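Local structure of response regulator (Caulobacter vibrioides, 3T0Y) at residues C[90-95]-C[137-142]; C[46-51]-C[75-80]; C[58-63]-C[67-72]; C[95-100]-C[129-134]. The protein probably sequesters an anti-sigma factor through this sigma-factor-like part, the output region of a PhyR-type response regulator of the general stress response. One frame throughout, in Å; residues are numbered along the deposited sequence. Where two conformers were deposited one is given.

Contact 1. Residues C[90-95]-C[137-142]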
loop_
_atom_site.group_PDB
_atom_site.type_symbol
_atom_site.label_atom_id
_atom_site.label_comp_id
_atom_site.label_asym_id
_atom_site.label_seq_id
_atom_site.Cartn_x
_atom_site.Cartn_y
_atom_site.Cartn_z
ATOM N N LEU C 90 -0.923 -0.997 9.395
ATOM C CA LEU C 90 0.323 -0.782 8.661
ATOM C C LEU C 90 0.051 -0.204 7.271
ATOM O O LEU C 90 0.908 0.450 6.687
ATOM C CB LEU C 90 1.114 -2.083 8.536
ATOM C CG LEU C 90 1.728 -2.684 9.807
ATOM C CD1 LEU C 90 2.138 -4.123 9.560
ATOM C CD2 LEU C 90 2.929 -1.871 10.307
HETATM N N MSE C 91 -1.154 -0.421 6.750
HETATM C CA MSE C 91 -1.462 0.043 5.405
HETATM C C MSE C 91 -1.664 1.572 5.339
HETATM O O MSE C 91 -1.714 2.164 4.249
HETATM C CB MSE C 91 -2.650 -0.728 4.829
HETATM C CG MSE C 91 -2.401 -2.242 4.738
HETATM SE SE MSE C 91 -0.642 -2.749 3.974
HETATM C CE MSE C 91 -1.246 -2.612 2.151
ATOM N N ARG C 92 -1.768 2.200 6.510
ATOM C CA ARG C 92 -1.903 3.661 6.606
ATOM C C ARG C 92 -0.554 4.360 6.589
ATOM O O ARG C 92 -0.490 5.580 6.572
ATOM C CB ARG C 92 -2.643 4.047 7.888
ATOM C CG ARG C 92 -4.092 3.618 7.889
ATOM C CD ARG C 92 -4.862 4.457 6.894
ATOM N NE ARG C 92 -4.785 5.857 7.293
ATOM C CZ ARG C 92 -5.727 6.484 7.987
ATOM N NH1 ARG C 92 -6.839 5.840 8.316
ATOM N NH2 ARG C 92 -5.562 7.759 8.327
ATOM N N ILE C 93 0.527 3.585 6.635
ATOM C CA ILE C 93 1.859 4.154 6.528
ATOM C C ILE C 93 2.298 4.243 5.058
ATOM O O ILE C 93 2.122 3.295 4.281
ATOM C CB ILE C 93 2.860 3.280 7.294
ATOM C CG1 ILE C 93 2.484 3.262 8.775
ATOM C CG2 ILE C 93 4.273 3.777 7.067
ATOM C CD1 ILE C 93 3.113 2.160 9.538
ATOM N N ALA C 94 2.872 5.375 4.681
ATOM C CA ALA C 94 3.411 5.531 3.331
ATOM C C ALA C 94 4.267 4.325 3.035
ATOM O O ALA C 94 5.091 3.936 3.864
ATOM C CB ALA C 94 4.243 6.801 3.212
ATOM N N PRO C 95 4.072 3.726 1.856
ATOM C CA PRO C 95 4.758 2.491 1.451
ATOM C C PRO C 95 6.278 2.480 1.701
ATOM O O PRO C 95 6.780 1.498 2.254
ATOM C CB PRO C 95 4.440 2.393 -0.043
ATOM C CG PRO C 95 3.067 3.051 -0.160
ATOM C CD PRO C 95 3.099 4.178 0.847
ATOM N N ASP C 137 2.506 7.390 15.696
ATOM C CA ASP C 137 2.223 8.181 16.890
ATOM C C ASP C 137 1.000 9.075 16.701
ATOM O O ASP C 137 0.253 9.322 17.647
ATOM C CB ASP C 137 3.449 8.997 17.320
ATOM C CG ASP C 137 4.584 8.118 17.864
ATOM O OD1 ASP C 137 4.314 6.948 18.245
ATOM O OD2 ASP C 137 5.745 8.597 17.914
ATOM N N ALA C 138 0.785 9.536 15.472
ATOM C CA ALA C 138 -0.326 10.439 15.185
ATOM C C ALA C 138 -1.686 9.736 15.141
ATOM O O ALA C 138 -2.617 10.128 15.855
ATOM C CB ALA C 138 -0.073 11.214 13.890
ATOM N N GLU C 139 -1.801 8.692 14.321
ATOM C CA GLU C 139 -3.101 8.065 14.077
ATOM C C GLU C 139 -3.148 6.573 14.426
ATOM O O GLU C 139 -4.193 6.055 14.838
ATOM C CB GLU C 139 -3.508 8.247 12.607
ATOM C CG GLU C 139 -3.205 9.631 12.009
ATOM C CD GLU C 139 -3.308 9.632 10.486
ATOM O OE1 GLU C 139 -3.595 10.698 9.888
ATOM O OE2 GLU C 139 -3.106 8.552 9.882
ATOM N N LEU C 140 -2.015 5.893 14.265
ATOM C CA LEU C 140 -1.974 4.432 14.315
ATOM C C LEU C 140 -1.794 3.828 15.710
ATOM O O LEU C 140 -2.430 2.832 16.032
ATOM C CB LEU C 140 -0.898 3.895 13.366
ATOM C CG LEU C 140 -1.372 3.577 11.957
ATOM C CD1 LEU C 140 -2.396 4.609 11.501
ATOM C CD2 LEU C 140 -0.187 3.481 10.990
ATOM N N ALA C 141 -0.893 4.392 16.506
ATOM C CA ALA C 141 -0.752 3.993 17.909
ATOM C C ALA C 141 -1.620 4.912 18.762
ATOM O O ALA C 141 -2.528 4.452 19.454
ATOM C CB ALA C 141 0.703 4.061 18.364
ATOM N N THR C 142 -1.334 6.214 18.704
ATOM C CA THR C 142 -2.190 7.224 19.327
ATOM C C THR C 142 -2.254 7.070 20.845
ATOM O O THR C 142 -2.253 8.062 21.577
ATOM C CB THR C 142 -3.614 7.186 18.727
ATOM O OG1 THR C 142 -3.647 7.975 17.532
ATOM C CG2 THR C 142 -4.635 7.723 19.711
#
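Leu140 reaches over from helix 122-140 and sets its two methyls against neighbouring residues of the 90-95 segment. CD2 takes the tight side: it lies 3.5 Å from Ile93 CG1, closer than ordinary van der Waals contact, with Ile93 CD1 following behind. Ile93 presents the CG1 branch, which stands anti to its carbonyl carbon (chi1 -62°). The other methyl, Leu140 CD1, rests 3.7 Å from Arg92 CB, on the apolar root of the arginine. Both Ile93 and Leu140 are buried, and the contact here is purely hydrocarbon.

Toward solvent the character changes. The Arg92 chain bends at chi2 and chi3 and crosses the Glu139 chain at about a right angle, bringing NH2 to 3.0 Å from Glu139 OE2 in a salt bridge, while OE1 stays farther from that nitrogen. The approach is oblique to the guanidinium, and the two planar groups are turned 73° apart. OE2 also lies near the carboxylate of Glu135, and Arg92 probably eases the like charge there.

The 90-95 segment links helix 86-89 to helix 95-106. The Arg92 guanidinium also makes a cation-pi contact with Trp78 of helix 66-80, and the Arg92 side chain touches Tyr45 of helix 39-54; through Arg92 the contact ties helix 122-140 to helices 66-80 and 39-54.

Contact 2. Residues C[46-51]-C[75-80]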
loop_
_atom_site.group_PDB
_atom_site.type_symbol
_atom_site.label_atom_id
_atom_site.label_comp_id
_atom_site.label_asym_id
_atom_site.label_seq_id
_atom_site.Cartn_x
_atom_site.Cartn_y
_atom_site.Cartn_z
ATOM N N VAL C 46 -9.292 -0.648 -1.770
ATOM C CA VAL C 46 -10.398 -0.913 -2.653
ATOM C C VAL C 46 -11.000 -2.303 -2.373
ATOM O O VAL C 46 -12.226 -2.457 -2.316
ATOM C CB VAL C 46 -9.964 -0.818 -4.139
ATOM C CG1 VAL C 46 -11.149 -1.106 -5.031
ATOM C CG2 VAL C 46 -9.377 0.563 -4.432
ATOM N N ARG C 47 -10.138 -3.316 -2.234
ATOM C CA ARG C 47 -10.612 -4.672 -1.974
ATOM C C ARG C 47 -11.420 -4.688 -0.686
ATOM O O ARG C 47 -12.543 -5.164 -0.657
ATOM C CB ARG C 47 -9.453 -5.682 -1.896
ATOM C CG ARG C 47 -8.907 -6.122 -3.258
ATOM C CD ARG C 47 -8.009 -7.377 -3.149
ATOM N NE ARG C 47 -6.990 -7.219 -2.117
ATOM C CZ ARG C 47 -5.792 -6.681 -2.320
ATOM N NH1 ARG C 47 -5.446 -6.263 -3.532
ATOM N NH2 ARG C 47 -4.939 -6.559 -1.310
ATOM N N VAL C 48 -10.848 -4.155 0.379
ATOM C CA VAL C 48 -11.549 -4.120 1.651
ATOM C C VAL C 48 -12.943 -3.496 1.499
ATOM O O VAL C 48 -13.924 -3.958 2.121
ATOM C CB VAL C 48 -10.753 -3.331 2.693
ATOM C CG1 VAL C 48 -11.593 -3.115 3.941
ATOM C CG2 VAL C 48 -9.429 -4.053 3.015
ATOM N N ALA C 49 -13.023 -2.463 0.662
ATOM C CA ALA C 49 -14.278 -1.725 0.453
ATOM C C ALA C 49 -15.293 -2.581 -0.255
ATOM O O ALA C 49 -16.452 -2.628 0.140
ATOM C CB ALA C 49 -14.046 -0.456 -0.354
ATOM N N LEU C 50 -14.856 -3.240 -1.318
ATOM C CA LEU C 50 -15.751 -4.043 -2.118
ATOM C C LEU C 50 -16.226 -5.238 -1.312
ATOM O O LEU C 50 -17.324 -5.739 -1.522
ATOM C CB LEU C 50 -15.061 -4.502 -3.403
ATOM C CG LEU C 50 -14.619 -3.313 -4.255
ATOM C CD1 LEU C 50 -13.819 -3.753 -5.462
ATOM C CD2 LEU C 50 -15.837 -2.522 -4.675
ATOM N N GLU C 51 -15.408 -5.689 -0.376
ATOM C CA GLU C 51 -15.788 -6.833 0.439
ATOM C C GLU C 51 -16.796 -6.413 1.485
ATOM O O GLU C 51 -17.705 -7.167 1.817
ATOM C CB GLU C 51 -14.563 -7.483 1.082
ATOM C CG GLU C 51 -13.782 -8.346 0.102
ATOM C CD GLU C 51 -12.455 -8.819 0.668
ATOM O OE1 GLU C 51 -11.966 -8.183 1.635
ATOM O OE2 GLU C 51 -11.904 -9.821 0.150
ATOM N N HIS C 75 -13.891 5.700 1.601
ATOM C CA HIS C 75 -13.396 6.602 2.621
ATOM C C HIS C 75 -13.668 6.062 4.032
ATOM O O HIS C 75 -12.827 6.177 4.909
ATOM C CB HIS C 75 -13.978 8.003 2.483
ATOM C CG HIS C 75 -13.482 8.927 3.535
ATOM N ND1 HIS C 75 -12.227 9.503 3.481
ATOM C CD2 HIS C 75 -14.028 9.314 4.714
ATOM C CE1 HIS C 75 -12.037 10.226 4.573
ATOM N NE2 HIS C 75 -13.112 10.128 5.337
ATOM N N ALA C 76 -14.839 5.468 4.235
ATOM C CA ALA C 76 -15.234 4.964 5.545
ATOM C C ALA C 76 -14.344 3.818 6.013
ATOM O O ALA C 76 -13.967 3.752 7.188
ATOM C CB ALA C 76 -16.684 4.511 5.521
ATOM N N ILE C 77 -14.019 2.900 5.113
ATOM C CA ILE C 77 -13.182 1.783 5.526
ATOM C C ILE C 77 -11.739 2.259 5.621
ATOM O O ILE C 77 -10.983 1.785 6.450
ATOM C CB ILE C 77 -13.323 0.525 4.616
ATOM C CG1 ILE C 77 -12.907 0.828 3.177
ATOM C CG2 ILE C 77 -14.744 -0.044 4.665
ATOM C CD1 ILE C 77 -11.423 0.698 2.947
ATOM N N TRP C 78 -11.364 3.214 4.778
ATOM C CA TRP C 78 -10.013 3.761 4.828
ATOM C C TRP C 78 -9.773 4.423 6.174
ATOM O O TRP C 78 -8.765 4.187 6.844
ATOM C CB TRP C 78 -9.796 4.790 3.721
ATOM C CG TRP C 78 -8.482 5.463 3.843
ATOM C CD1 TRP C 78 -7.264 4.943 3.525
ATOM C CD2 TRP C 78 -8.241 6.786 4.323
ATOM N NE1 TRP C 78 -6.270 5.860 3.788
ATOM C CE2 TRP C 78 -6.845 7.006 4.269
ATOM C CE3 TRP C 78 -9.067 7.810 4.796
ATOM C CZ2 TRP C 78 -6.257 8.204 4.683
ATOM C CZ3 TRP C 78 -8.487 9.000 5.191
ATOM C CH2 TRP C 78 -7.088 9.187 5.129
ATOM N N LEU C 79 -10.727 5.257 6.548
ATOM C CA LEU C 79 -10.717 5.960 7.812
ATOM C C LEU C 79 -10.568 4.990 8.971
ATOM O O LEU C 79 -9.668 5.128 9.798
ATOM C CB LEU C 79 -12.039 6.710 7.960
ATOM C CG LEU C 79 -11.988 7.966 8.808
ATOM C CD1 LEU C 79 -10.826 8.825 8.337
ATOM C CD2 LEU C 79 -13.301 8.710 8.698
ATOM N N SER C 80 -11.459 4.003 9.018
ATOM C CA SER C 80 -11.510 3.036 10.113
ATOM C C SER C 80 -10.323 2.057 10.177
ATOM O O SER C 80 -10.222 1.252 11.106
ATOM C CB SER C 80 -12.807 2.223 10.029
ATOM O OG SER C 80 -12.656 1.120 9.144
#
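Helices 39-54 and 66-80 come closest, within the segments 46-51 and 75-80, at Ala49 and Ile77, whose CA atoms are 6.3 Å apart, a short spacing that the small alanine permits. Ile77 is the residue that reaches across from the 75-80 side, and both of its contacts are made by the longer branch. CG1 sits between the backbone N and the carbonyl carbon, a crowded position (chi1 61°) that sends the branch across to the other helix. There CG1 lies 3.9 Å from Ala49 CB and nearly as close to Ala49 CA, so it bears on the helix backbone as much as on the methyl.

One atom further out, Ile77 CD1 meets Val48 CG1 at 3.9 Å. Val48 presents that methyl by holding it opposite its own backbone N (chi1 171°), and the valine and isoleucine side chains slant past each other. All of this is hydrocarbon packing at ordinary distances. Nearer the end of the 75-80 segment, Ser80 OG turns back to the carbonyl oxygen of Ile77, 3.2 Å away; the hydroxyl stands 33° off the carbonyl plane.

The pair belongs to the sigma2-like part of this all-helical protein. Helix 25-36 covers another flank, with Ile28 and Ala32 against Val46 and Leu35 against Trp78, and the bound partner protein packs an apolar side chain on Leu50 of helix 39-54.

Contact 3. Residues C[58-63]-C[67-72]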
loop_
_atom_site.group_PDB
_atom_site.type_symbol
_atom_site.label_atom_id
_atom_site.label_comp_id
_atom_site.label_asym_id
_atom_site.label_seq_id
_atom_site.Cartn_x
_atom_site.Cartn_y
_atom_site.Cartn_z
ATOM N N LEU C 58 -21.666 -2.967 4.739
ATOM C CA LEU C 58 -21.918 -1.568 4.412
ATOM C C LEU C 58 -22.690 -1.539 3.107
ATOM O O LEU C 58 -22.539 -2.438 2.271
ATOM C CB LEU C 58 -20.608 -0.816 4.224
ATOM C CG LEU C 58 -19.698 -0.650 5.435
ATOM C CD1 LEU C 58 -18.417 0.035 4.998
ATOM C CD2 LEU C 58 -20.398 0.142 6.546
ATOM N N VAL C 59 -23.508 -0.508 2.932
ATOM C CA VAL C 59 -24.356 -0.404 1.753
ATOM C C VAL C 59 -24.204 0.961 1.079
ATOM O O VAL C 59 -23.981 1.964 1.754
ATOM C CB VAL C 59 -25.842 -0.628 2.117
ATOM C CG1 VAL C 59 -26.052 -2.036 2.650
ATOM C CG2 VAL C 59 -26.295 0.389 3.150
ATOM N N LEU C 60 -24.310 0.975 -0.248
ATOM C CA LEU C 60 -24.318 2.202 -1.017
ATOM C C LEU C 60 -25.518 3.035 -0.615
ATOM O O LEU C 60 -26.637 2.527 -0.597
ATOM C CB LEU C 60 -24.404 1.896 -2.513
ATOM C CG LEU C 60 -23.254 1.046 -3.045
ATOM C CD1 LEU C 60 -23.441 0.780 -4.512
ATOM C CD2 LEU C 60 -21.917 1.741 -2.802
ATOM N N ASP C 61 -25.277 4.308 -0.289
ATOM C CA ASP C 61 -26.330 5.257 0.048
ATOM C C ASP C 61 -27.224 5.454 -1.176
ATOM O O ASP C 61 -26.745 5.724 -2.283
ATOM C CB ASP C 61 -25.710 6.587 0.472
ATOM C CG ASP C 61 -26.593 7.377 1.424
ATOM O OD1 ASP C 61 -27.531 8.058 0.957
ATOM O OD2 ASP C 61 -26.333 7.330 2.645
ATOM N N ALA C 62 -28.523 5.297 -0.982
ATOM C CA ALA C 62 -29.474 5.380 -2.090
ATOM C C ALA C 62 -29.661 6.808 -2.616
ATOM O O ALA C 62 -30.112 7.008 -3.744
ATOM C CB ALA C 62 -30.818 4.791 -1.672
ATOM N N ASN C 63 -29.325 7.790 -1.788
ATOM C CA ASN C 63 -29.395 9.190 -2.188
ATOM C C ASN C 63 -28.203 9.654 -3.037
ATOM O O ASN C 63 -28.207 10.780 -3.525
ATOM C CB ASN C 63 -29.518 10.088 -0.959
ATOM C CG ASN C 63 -30.749 9.774 -0.131
ATOM O OD1 ASN C 63 -31.786 9.358 -0.668
ATOM N ND2 ASN C 63 -30.645 9.963 1.183
ATOM N N ARG C 67 -21.075 6.108 -8.191
ATOM C CA ARG C 67 -19.708 6.549 -7.963
ATOM C C ARG C 67 -19.533 7.258 -6.601
ATOM O O ARG C 67 -18.600 6.962 -5.853
ATOM C CB ARG C 67 -19.217 7.436 -9.114
ATOM C CG ARG C 67 -17.728 7.697 -9.102
ATOM C CD ARG C 67 -17.360 8.713 -10.166
ATOM N NE ARG C 67 -16.202 9.515 -9.763
ATOM C CZ ARG C 67 -15.139 9.763 -10.529
ATOM N NH1 ARG C 67 -15.096 9.269 -11.768
ATOM N NH2 ARG C 67 -14.123 10.512 -10.060
ATOM N N VAL C 68 -20.421 8.181 -6.277
ATOM C CA VAL C 68 -20.273 8.949 -5.042
ATOM C C VAL C 68 -20.416 8.027 -3.827
ATOM O O VAL C 68 -19.629 8.104 -2.881
ATOM C CB VAL C 68 -21.250 10.143 -4.991
ATOM C CG1 VAL C 68 -21.314 10.767 -3.602
ATOM C CG2 VAL C 68 -20.865 11.200 -6.031
ATOM N N ALA C 69 -21.395 7.132 -3.878
ATOM C CA ALA C 69 -21.652 6.203 -2.785
ATOM C C ALA C 69 -20.492 5.228 -2.603
ATOM O O ALA C 69 -20.173 4.832 -1.491
ATOM C CB ALA C 69 -22.981 5.445 -3.029
ATOM N N LEU C 70 -19.842 4.865 -3.698
ATOM C CA LEU C 70 -18.677 3.993 -3.644
ATOM C C LEU C 70 -17.501 4.666 -2.913
ATOM O O LEU C 70 -16.899 4.081 -2.012
ATOM C CB LEU C 70 -18.235 3.621 -5.059
ATOM C CG LEU C 70 -16.935 2.826 -5.154
ATOM C CD1 LEU C 70 -17.049 1.480 -4.426
ATOM C CD2 LEU C 70 -16.482 2.636 -6.606
ATOM N N TYR C 71 -17.175 5.894 -3.296
ATOM C CA TYR C 71 -16.102 6.609 -2.620
ATOM C C TYR C 71 -16.453 6.908 -1.178
ATOM O O TYR C 71 -15.578 6.989 -0.349
ATOM C CB TYR C 71 -15.806 7.926 -3.308
ATOM C CG TYR C 71 -15.011 7.824 -4.581
ATOM C CD1 TYR C 71 -15.491 7.117 -5.676
ATOM C CD2 TYR C 71 -13.795 8.485 -4.703
ATOM C CE1 TYR C 71 -14.781 7.064 -6.850
ATOM C CE2 TYR C 71 -13.068 8.433 -5.864
ATOM C CZ TYR C 71 -13.571 7.728 -6.942
ATOM O OH TYR C 71 -12.852 7.696 -8.110
ATOM N N ARG C 72 -17.729 7.116 -0.886
ATOM C CA ARG C 72 -18.163 7.256 0.504
ATOM C C ARG C 72 -17.817 6.006 1.308
ATOM O O ARG C 72 -17.300 6.111 2.416
ATOM C CB ARG C 72 -19.671 7.563 0.586
ATOM C CG ARG C 72 -20.173 7.770 1.990
ATOM C CD ARG C 72 -21.659 8.134 2.005
ATOM N NE ARG C 72 -22.267 7.957 3.324
ATOM C CZ ARG C 72 -22.485 8.930 4.208
ATOM N NH1 ARG C 72 -22.153 10.187 3.938
ATOM N NH2 ARG C 72 -23.049 8.640 5.374
HETATM O O HOH W 1 -22.344 5.135 0.237
#
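Leu60 and Ala69 meet side to side, with Leu60 CB 3.9 Å from Ala69 CB. Beyond that point the leucine, its CG opposite the carbonyl carbon (chi1 -59°), lays CD2 against the Ala69-Leu70 peptide, 3.8 Å from Ala69 C. The alanine methyl in turn presses on the backbone of the loop, 3.8 Å from Asp61 N. That same Asp61 N donates to a water at 3.1 Å, and the water donates to Ala69 O at 2.8 Å, bridging the extended loop and the helix backbone.

The loop leads from helix 39-54 into helix 66-80 of the sigma2-like part, and an Asx turn shapes it: Asp61 OD1 accepts from Asn63 N on the anti side of the carboxylate.

The other carboxylate oxygen faces Arg72. OD2 stands over one face of the guanidinium, 4.2 Å from Arg72 NE, and the two planes are 67° apart; the attraction is one of charge, with no N-H aimed at the oxygen. Arg72, extended from CG to NE, has NH1 hydrogen-bonded to the backbone oxygen of Gln116 of the second subunit.

Contact 4. Residues C[95-100]-C[129-134]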
loop_
_atom_site.group_PDB
_atom_site.type_symbol
_atom_site.label_atom_id
_atom_site.label_comp_id
_atom_site.label_asym_id
_atom_site.label_seq_id
_atom_site.Cartn_x
_atom_site.Cartn_y
_atom_site.Cartn_z
ATOM N N PRO C 95 4.072 3.726 1.856
ATOM C CA PRO C 95 4.758 2.491 1.451
ATOM C C PRO C 95 6.278 2.480 1.701
ATOM O O PRO C 95 6.780 1.498 2.254
ATOM C CB PRO C 95 4.440 2.393 -0.043
ATOM C CG PRO C 95 3.067 3.051 -0.160
ATOM C CD PRO C 95 3.099 4.178 0.847
ATOM N N ARG C 96 7.003 3.523 1.313
ATOM C CA ARG C 96 8.446 3.495 1.491
ATOM C C ARG C 96 8.816 3.564 2.971
ATOM O O ARG C 96 9.844 3.023 3.387
ATOM C CB ARG C 96 9.128 4.606 0.689
ATOM C CG ARG C 96 10.387 4.143 -0.056
ATOM C CD ARG C 96 10.043 3.149 -1.178
ATOM N NE ARG C 96 11.185 2.318 -1.577
ATOM C CZ ARG C 96 11.135 1.395 -2.531
ATOM N NH1 ARG C 96 10.003 1.186 -3.192
ATOM N NH2 ARG C 96 12.214 0.678 -2.828
ATOM N N SER C 97 7.971 4.198 3.771
ATOM C CA SER C 97 8.237 4.294 5.199
ATOM C C SER C 97 7.867 2.978 5.833
ATOM O O SER C 97 8.505 2.541 6.786
ATOM C CB SER C 97 7.438 5.425 5.839
ATOM O OG SER C 97 7.756 6.677 5.246
ATOM N N ARG C 98 6.834 2.340 5.297
ATOM C CA ARG C 98 6.419 1.031 5.787
ATOM C C ARG C 98 7.475 -0.045 5.562
ATOM O O ARG C 98 7.674 -0.931 6.400
ATOM C CB ARG C 98 5.138 0.592 5.100
ATOM C CG ARG C 98 4.424 -0.501 5.860
ATOM C CD ARG C 98 2.970 -0.538 5.463
ATOM N NE ARG C 98 2.826 -0.925 4.079
ATOM C CZ ARG C 98 2.223 -0.226 3.130
ATOM N NH1 ARG C 98 1.658 0.942 3.382
ATOM N NH2 ARG C 98 2.182 -0.739 1.904
ATOM N N GLN C 99 8.110 -0.000 4.398
ATOM C CA GLN C 99 9.196 -0.914 4.101
ATOM C C GLN C 99 10.340 -0.781 5.118
ATOM O O GLN C 99 10.741 -1.760 5.736
ATOM C CB GLN C 99 9.702 -0.636 2.694
ATOM C CG GLN C 99 8.627 -0.819 1.654
ATOM C CD GLN C 99 9.043 -0.318 0.288
ATOM O OE1 GLN C 99 10.159 0.148 0.092
ATOM N NE2 GLN C 99 8.137 -0.406 -0.664
ATOM N N ALA C 100 10.827 0.446 5.288
ATOM C CA ALA C 100 11.955 0.743 6.146
ATOM C C ALA C 100 11.629 0.341 7.568
ATOM O O ALA C 100 12.462 -0.211 8.282
ATOM C CB ALA C 100 12.256 2.197 6.089
ATOM N N ILE C 129 12.083 5.642 8.579
ATOM C CA ILE C 129 11.635 5.048 9.830
ATOM C C ILE C 129 11.050 6.124 10.740
ATOM O O ILE C 129 10.121 5.869 11.515
ATOM C CB ILE C 129 12.798 4.397 10.584
ATOM C CG1 ILE C 129 13.335 3.179 9.822
ATOM C CG2 ILE C 129 12.346 3.985 11.976
ATOM C CD1 ILE C 129 14.674 2.671 10.403
ATOM N N GLY C 130 11.614 7.323 10.661
ATOM C CA GLY C 130 11.122 8.429 11.461
ATOM C C GLY C 130 9.682 8.689 11.071
ATOM O O GLY C 130 8.776 8.667 11.916
ATOM N N ASP C 131 9.472 8.895 9.769
ATOM C CA ASP C 131 8.131 9.138 9.215
ATOM C C ASP C 131 7.121 8.062 9.611
ATOM O O ASP C 131 5.995 8.386 9.967
ATOM C CB ASP C 131 8.188 9.250 7.683
ATOM C CG ASP C 131 6.820 9.457 7.069
ATOM O OD1 ASP C 131 6.279 10.574 7.209
ATOM O OD2 ASP C 131 6.279 8.510 6.458
ATOM N N ALA C 132 7.507 6.784 9.521
ATOM C CA ALA C 132 6.620 5.710 9.950
ATOM C C ALA C 132 6.311 5.844 11.441
ATOM O O ALA C 132 5.178 5.633 11.881
ATOM C CB ALA C 132 7.216 4.335 9.639
ATOM N N GLN C 133 7.318 6.209 12.223
ATOM C CA GLN C 133 7.083 6.421 13.641
ATOM C C GLN C 133 6.110 7.576 13.833
ATOM O O GLN C 133 5.208 7.517 14.674
ATOM C CB GLN C 133 8.384 6.719 14.377
ATOM C CG GLN C 133 8.188 6.787 15.888
ATOM C CD GLN C 133 7.653 5.478 16.473
ATOM O OE1 GLN C 133 6.452 5.331 16.716
ATOM N NE2 GLN C 133 8.549 4.527 16.704
ATOM N N ALA C 134 6.297 8.626 13.044
ATOM C CA ALA C 134 5.406 9.780 13.097
ATOM C C ALA C 134 3.974 9.350 12.846
ATOM O O ALA C 134 3.068 9.691 13.604
ATOM C CB ALA C 134 5.821 10.827 12.073
#
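Two first torsions bring Ser97 and Asp131 together: the serine keeps OG beside its backbone N (chi1 -59°), while the aspartate swings CG opposite its own N (chi1 178°). They join helix 95-106 to helix 122-140 in the sigma4-like part of the fold, of the helix-turn-helix class, where the two short helical segments cross almost perpendicularly (-103°) with axes 7.9 Å apart.

The resulting bond runs from Ser97 OG to Asp131 OD2 and is short, 2.6 Å. It enters on the anti side of the carboxylate, with the hydroxyl tilted out of its plane, and pins a polar side chain within an otherwise apolar crossing. The other oxygen, Asp131 OD1, has a long, weak ion pair with Arg92 of the second subunit.

Ser97 and Ala132 are small enough to allow a close approach, their CA atoms 5.2 Å apart, and Ile93 covers Ala132 from the loop before helix 95-106. One turn along, Ala100 gives Ile129 a small partner: CG1 of the isoleucine lies 4.0 Å from Ala100 CB, while Leu128 and Leu118 also pack on that alanine. At the serine, the Ala132 methyl lies over the flat side of the backbone carbonyl, with CB 3.6 Å from Ser97 O.

Overall arrangement
Contacts 2 and 4 are the buried ones, each packing two helices with an alanine at the close approach: contact 2 is wholly hydrocarbon, whereas contact 4 adds a serine-aspartate bond. Contacts 1 and 3 are partly buried and set a loop segment against a helix, so apolar packing inside gives way to charge outside, a true salt bridge in contact 1 and a looser pairing plus a bridging water in contact 3. Contacts 2 and 3 share helix 66-80 and touch through Ile77 and Leu58; contacts 1 and 4 share helix 122-140 and Pro95. These two groups lie in the sigma2-like and sigma4-like parts, joined where Arg92 of contact 1 reaches Trp78 and Leu79 of helix 66-80.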